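Local coordinates for peptidoglycan synthase activator LpoP (Pseudomonas aeruginosa, PDB 6W5Q), which probably activates a peptidoglycan synthase in cell-wall assembly as a lipoprotein, the part here being its globular C-terminal domain, at residues Q42-A56 with V71-L85. Numbering follows the deposited sequence.
With SO4 (sulfate ion), chain I.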
# COMPACT_ATOMS: atom_id res chain seq x y z
N GLN A 42 8.71 3.31 -8.06
CA GLN A 42 7.72 3.54 -9.12
C GLN A 42 8.34 4.02 -10.42
O GLN A 42 7.76 3.82 -11.49
CB GLN A 42 6.69 4.57 -8.68
CG GLN A 42 5.84 4.15 -7.53
CD GLN A 42 4.56 4.94 -7.50
OE1 GLN A 42 3.69 4.74 -8.35
NE2 GLN A 42 4.44 5.85 -6.55
N ARG A 43 9.49 4.69 -10.37
CA ARG A 43 10.16 5.09 -11.61
C ARG A 43 10.58 3.87 -12.42
O ARG A 43 10.63 3.93 -13.66
CB ARG A 43 11.35 5.97 -11.30
CG ARG A 43 10.99 7.32 -10.71
CD ARG A 43 12.22 8.00 -10.13
NE ARG A 43 13.21 8.34 -11.15
CZ ARG A 43 14.45 8.72 -10.87
NH1 ARG A 43 14.84 8.81 -9.60
NH2 ARG A 43 15.30 9.03 -11.85
N ILE A 44 10.89 2.76 -11.74
CA ILE A 44 11.22 1.50 -12.40
C ILE A 44 9.97 0.70 -12.72
O ILE A 44 9.86 0.08 -13.78
CB ILE A 44 12.19 0.70 -11.50
CG1 ILE A 44 13.49 1.47 -11.28
CG2 ILE A 44 12.45 -0.67 -12.08
CD1 ILE A 44 13.82 1.65 -9.81
N ALA A 45 9.01 0.67 -11.81
CA ALA A 45 7.85 -0.22 -11.93
C ALA A 45 6.61 0.57 -11.59
O ALA A 45 6.05 0.45 -10.49
CB ALA A 45 8.02 -1.44 -11.02
N PRO A 46 6.14 1.42 -12.52
CA PRO A 46 4.99 2.29 -12.20
C PRO A 46 3.68 1.53 -12.00
O PRO A 46 2.71 2.12 -11.51
CB PRO A 46 4.91 3.21 -13.43
CG PRO A 46 5.43 2.35 -14.55
CD PRO A 46 6.51 1.48 -13.95
N ARG A 47 3.63 0.25 -12.35
CA ARG A 47 2.39 -0.53 -12.37
C ARG A 47 2.47 -1.73 -11.43
O ARG A 47 1.66 -2.65 -11.53
CB ARG A 47 2.10 -0.97 -13.82
CG ARG A 47 0.72 -1.59 -14.10
CD ARG A 47 0.84 -3.02 -14.65
NE ARG A 47 -0.46 -3.67 -14.86
CZ ARG A 47 -0.95 -4.67 -14.12
NH1 ARG A 47 -2.14 -5.19 -14.40
NH2 ARG A 47 -0.24 -5.15 -13.11
N GLU A 48 3.45 -1.75 -10.52
CA GLU A 48 3.64 -2.88 -9.62
C GLU A 48 2.73 -2.71 -8.40
O GLU A 48 2.99 -1.82 -7.58
CB GLU A 48 5.10 -3.01 -9.21
CG GLU A 48 5.41 -4.09 -8.16
CD GLU A 48 4.85 -5.48 -8.49
OE1 GLU A 48 3.80 -5.86 -7.91
OE2 GLU A 48 5.47 -6.19 -9.31
N PRO A 49 1.69 -3.52 -8.24
CA PRO A 49 0.82 -3.36 -7.06
C PRO A 49 1.55 -3.60 -5.75
O PRO A 49 1.19 -2.99 -4.73
CB PRO A 49 -0.29 -4.38 -7.29
CG PRO A 49 0.20 -5.29 -8.39
CD PRO A 49 1.20 -4.52 -9.19
N GLN A 50 2.58 -4.45 -5.73
CA GLN A 50 3.30 -4.68 -4.49
C GLN A 50 4.05 -3.42 -4.05
O GLN A 50 4.16 -3.15 -2.85
CB GLN A 50 4.25 -5.87 -4.63
CG GLN A 50 3.54 -7.23 -4.50
CD GLN A 50 3.80 -7.90 -3.15
OE1 GLN A 50 3.93 -7.22 -2.13
NE2 GLN A 50 3.89 -9.23 -3.15
N VAL A 51 4.53 -2.62 -5.00
CA VAL A 51 5.12 -1.34 -4.63
C VAL A 51 4.06 -0.45 -4.01
O VAL A 51 4.28 0.16 -2.95
CB VAL A 51 5.77 -0.68 -5.85
CG1 VAL A 51 6.21 0.74 -5.50
CG2 VAL A 51 6.95 -1.48 -6.31
N LEU A 52 2.90 -0.37 -4.65
CA LEU A 52 1.81 0.49 -4.16
C LEU A 52 1.32 0.02 -2.80
O LEU A 52 1.01 0.84 -1.92
CB LEU A 52 0.68 0.51 -5.19
CG LEU A 52 1.18 1.17 -6.48
CD1 LEU A 52 0.21 1.11 -7.61
CD2 LEU A 52 1.58 2.61 -6.23
N TYR A 53 1.26 -1.30 -2.59
CA TYR A 53 0.87 -1.85 -1.30
C TYR A 53 1.76 -1.33 -0.18
O TYR A 53 1.28 -0.89 0.87
CB TYR A 53 0.92 -3.37 -1.36
CG TYR A 53 0.61 -4.02 -0.04
CD1 TYR A 53 -0.70 -4.15 0.40
CD2 TYR A 53 1.63 -4.50 0.78
CE1 TYR A 53 -1.00 -4.75 1.61
CE2 TYR A 53 1.35 -5.10 1.99
CZ TYR A 53 0.03 -5.22 2.41
OH TYR A 53 -0.26 -5.81 3.61
N ARG A 54 3.08 -1.38 -0.38
CA ARG A 54 4.00 -0.90 0.65
C ARG A 54 3.93 0.61 0.79
O ARG A 54 4.08 1.15 1.89
CB ARG A 54 5.44 -1.32 0.32
CG ARG A 54 5.55 -2.76 -0.08
CD ARG A 54 6.87 -3.37 0.29
NE ARG A 54 6.84 -4.81 0.03
CZ ARG A 54 7.69 -5.69 0.53
NH1 ARG A 54 8.69 -5.30 1.32
NH2 ARG A 54 7.55 -6.97 0.23
N LEU A 55 3.78 1.30 -0.34
CA LEU A 55 3.66 2.75 -0.29
C LEU A 55 2.42 3.17 0.50
O LEU A 55 2.49 4.05 1.37
CB LEU A 55 3.62 3.30 -1.72
CG LEU A 55 3.59 4.83 -1.84
CD1 LEU A 55 4.57 5.44 -0.87
CD2 LEU A 55 3.87 5.27 -3.29
N ALA A 56 1.28 2.51 0.25
CA ALA A 56 0.07 2.82 1.02
C ALA A 56 0.29 2.54 2.49
O ALA A 56 -0.22 3.26 3.35
CB ALA A 56 -1.11 2.02 0.47
N VAL A 71 -3.62 5.46 -3.01
CA VAL A 71 -2.52 4.61 -3.48
C VAL A 71 -2.95 3.16 -3.46
O VAL A 71 -2.74 2.42 -4.44
CB VAL A 71 -1.26 4.83 -2.63
CG1 VAL A 71 -0.15 3.87 -3.07
CG2 VAL A 71 -0.84 6.29 -2.70
N ALA A 72 -3.55 2.71 -2.35
CA ALA A 72 -3.99 1.33 -2.26
C ALA A 72 -5.08 1.02 -3.28
O ALA A 72 -5.12 -0.08 -3.86
CB ALA A 72 -4.49 1.02 -0.85
N ARG A 73 -5.98 1.99 -3.52
CA ARG A 73 -7.04 1.78 -4.50
C ARG A 73 -6.45 1.72 -5.90
O ARG A 73 -6.98 1.02 -6.77
CB ARG A 73 -8.09 2.89 -4.40
CG ARG A 73 -9.12 2.65 -3.31
CD ARG A 73 -10.51 3.11 -3.76
NE ARG A 73 -11.61 2.42 -3.07
CZ ARG A 73 -12.16 2.85 -1.94
NH1 ARG A 73 -11.70 3.96 -1.39
NH2 ARG A 73 -13.14 2.18 -1.37
N ARG A 74 -5.35 2.44 -6.12
CA ARG A 74 -4.67 2.33 -7.40
C ARG A 74 -3.97 0.97 -7.52
O ARG A 74 -4.10 0.29 -8.54
CB ARG A 74 -3.69 3.50 -7.58
CG ARG A 74 -3.15 3.60 -9.00
CD ARG A 74 -2.67 5.01 -9.33
NE ARG A 74 -1.53 5.41 -8.53
CZ ARG A 74 -0.26 5.15 -8.86
NH1 ARG A 74 0.03 4.47 -9.97
NH2 ARG A 74 0.71 5.57 -8.07
N GLY A 75 -3.22 0.57 -6.50
CA GLY A 75 -2.61 -0.76 -6.53
C GLY A 75 -3.61 -1.85 -6.86
O GLY A 75 -3.33 -2.75 -7.66
N LEU A 76 -4.80 -1.75 -6.28
CA LEU A 76 -5.86 -2.73 -6.52
C LEU A 76 -6.18 -2.87 -8.00
O LEU A 76 -6.31 -3.99 -8.51
CB LEU A 76 -7.10 -2.30 -5.74
CG LEU A 76 -8.16 -3.28 -5.27
CD1 LEU A 76 -7.57 -4.53 -4.67
CD2 LEU A 76 -8.98 -2.54 -4.25
N SER A 77 -6.27 -1.76 -8.73
CA SER A 77 -6.56 -1.86 -10.16
C SER A 77 -5.48 -2.61 -10.93
O SER A 77 -5.74 -3.07 -12.06
CB SER A 77 -6.77 -0.46 -10.74
OG SER A 77 -5.68 0.39 -10.46
N TYR A 78 -4.27 -2.75 -10.39
CA TYR A 78 -3.19 -3.48 -11.04
C TYR A 78 -3.05 -4.89 -10.47
O TYR A 78 -2.21 -5.66 -10.94
CB TYR A 78 -1.85 -2.75 -10.89
CG TYR A 78 -1.83 -1.26 -11.20
CD1 TYR A 78 -2.71 -0.69 -12.11
CD2 TYR A 78 -0.89 -0.43 -10.60
CE1 TYR A 78 -2.67 0.67 -12.39
CE2 TYR A 78 -0.83 0.92 -10.88
CZ TYR A 78 -1.73 1.47 -11.77
OH TYR A 78 -1.67 2.81 -12.04
N ALA A 79 -3.82 -5.22 -9.45
CA ALA A 79 -3.69 -6.45 -8.70
C ALA A 79 -4.58 -7.55 -9.23
O ALA A 79 -4.76 -8.56 -8.55
CB ALA A 79 -4.00 -6.19 -7.22
N ASN A 80 -5.14 -7.39 -10.43
CA ASN A 80 -6.12 -8.34 -10.95
C ASN A 80 -5.52 -9.74 -11.05
O ASN A 80 -4.41 -9.93 -11.55
CB ASN A 80 -6.63 -7.89 -12.31
CG ASN A 80 -7.96 -7.16 -12.20
OD1 ASN A 80 -8.34 -6.68 -11.12
ND2 ASN A 80 -8.69 -7.09 -13.31
N GLY A 81 -6.28 -10.72 -10.56
CA GLY A 81 -5.79 -12.09 -10.52
C GLY A 81 -4.65 -12.29 -9.55
O GLY A 81 -3.73 -13.08 -9.82
N ARG A 82 -4.67 -11.57 -8.43
CA ARG A 82 -3.66 -11.70 -7.37
C ARG A 82 -4.39 -11.62 -6.03
O ARG A 82 -4.30 -10.61 -5.32
CB ARG A 82 -2.58 -10.63 -7.51
CG ARG A 82 -1.94 -10.61 -8.90
CD ARG A 82 -0.75 -9.68 -9.00
NE ARG A 82 0.44 -10.19 -8.31
CZ ARG A 82 1.65 -9.65 -8.40
NH1 ARG A 82 1.86 -8.57 -9.15
NH2 ARG A 82 2.66 -10.19 -7.73
N PRO A 83 -5.10 -12.69 -5.65
CA PRO A 83 -6.12 -12.55 -4.59
C PRO A 83 -5.55 -12.23 -3.22
O PRO A 83 -6.13 -11.42 -2.49
CB PRO A 83 -6.82 -13.92 -4.59
CG PRO A 83 -6.43 -14.57 -5.90
CD PRO A 83 -5.07 -14.04 -6.22
N ALA A 84 -4.43 -12.85 -2.84
CA ALA A 84 -3.80 -12.54 -1.56
C ALA A 84 -3.46 -11.06 -1.48
O ALA A 84 -3.64 -10.43 -0.44
CB ALA A 84 -2.55 -13.38 -1.37
N LEU A 85 -3.00 -10.48 -2.59
CA LEU A 85 -2.59 -9.08 -2.61
C LEU A 85 -3.80 -8.16 -2.58
O LEU A 85 -3.78 -7.11 -1.93
CB LEU A 85 -1.73 -8.82 -3.84
CG LEU A 85 -1.11 -7.42 -4.00
CD1 LEU A 85 -0.51 -6.93 -2.71
CD2 LEU A 85 -0.06 -7.44 -5.10
S SO4 I . 18.08 9.07 -8.96
O1 SO4 I . 17.78 9.63 -7.64
O2 SO4 I . 17.68 9.96 -10.04
O3 SO4 I . 19.51 8.78 -9.08
O4 SO4 I . 17.34 7.83 -9.12
O HOH W 1 2.06 7.21 -5.82
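The NH2 of Arg74 donates to OE1 of Gln42 over 3.1 Å, with a nearly straight N-H...O angle of 166°. Amide and guanidinium are close to coplanar, and the donor lies slightly tilted from the carbonyl plane. A water that accepts from Gln42 NE2 also takes a weak bond from Arg74 NH2, while Arg74 NH1 donates in the guanidinium plane to Tyr78 OH at 3.2 Å. With both terminal nitrogens engaged, the guanidinium is restrained in rotation, and Leu52 lies over one of its faces.

The Tyr78 ring is sandwiched. Arg74 O sits over one face, and on the opposite face CG of Arg47 makes a CH-pi contact 4.0 Å from the ring centroid, 15° off its normal. The Arg47 chain, bent at chi2, then carries NH2 back to a weak bond with Tyr78 O.

Leu52 is a knob in the hole formed by Val71, Arg74, Gly75 and Tyr78: CD1 approaches Tyr78 CE2 to 3.4 Å, and CD2 meets Val71 CG1. At Gly75 the backbones come close, its CA 4.3 Å from that of Pro49; one helical turn away from Leu52, Ala56 CB touches Ala72 CB at 3.8 Å.

Glu48 N-caps helix 49-61, its OE1 accepting from Gln50 N at 2.9 Å through the anti lone pair. The same oxygen forms a long salt bridge to Arg82 NH1, tying the cap to the start of helix 83-99, whose Leu85 packs its CD2 on Pro49 CB and Gln50 CG.

The segments of helices 49-61 and 65-78 run antiparallel at 163° with axes 8.3 Å apart; such close antiparallel packing of successive helices, with small residues at the interface, is characteristic of the tetratricopeptide repeat fold, the family to which this part of the chain belongs.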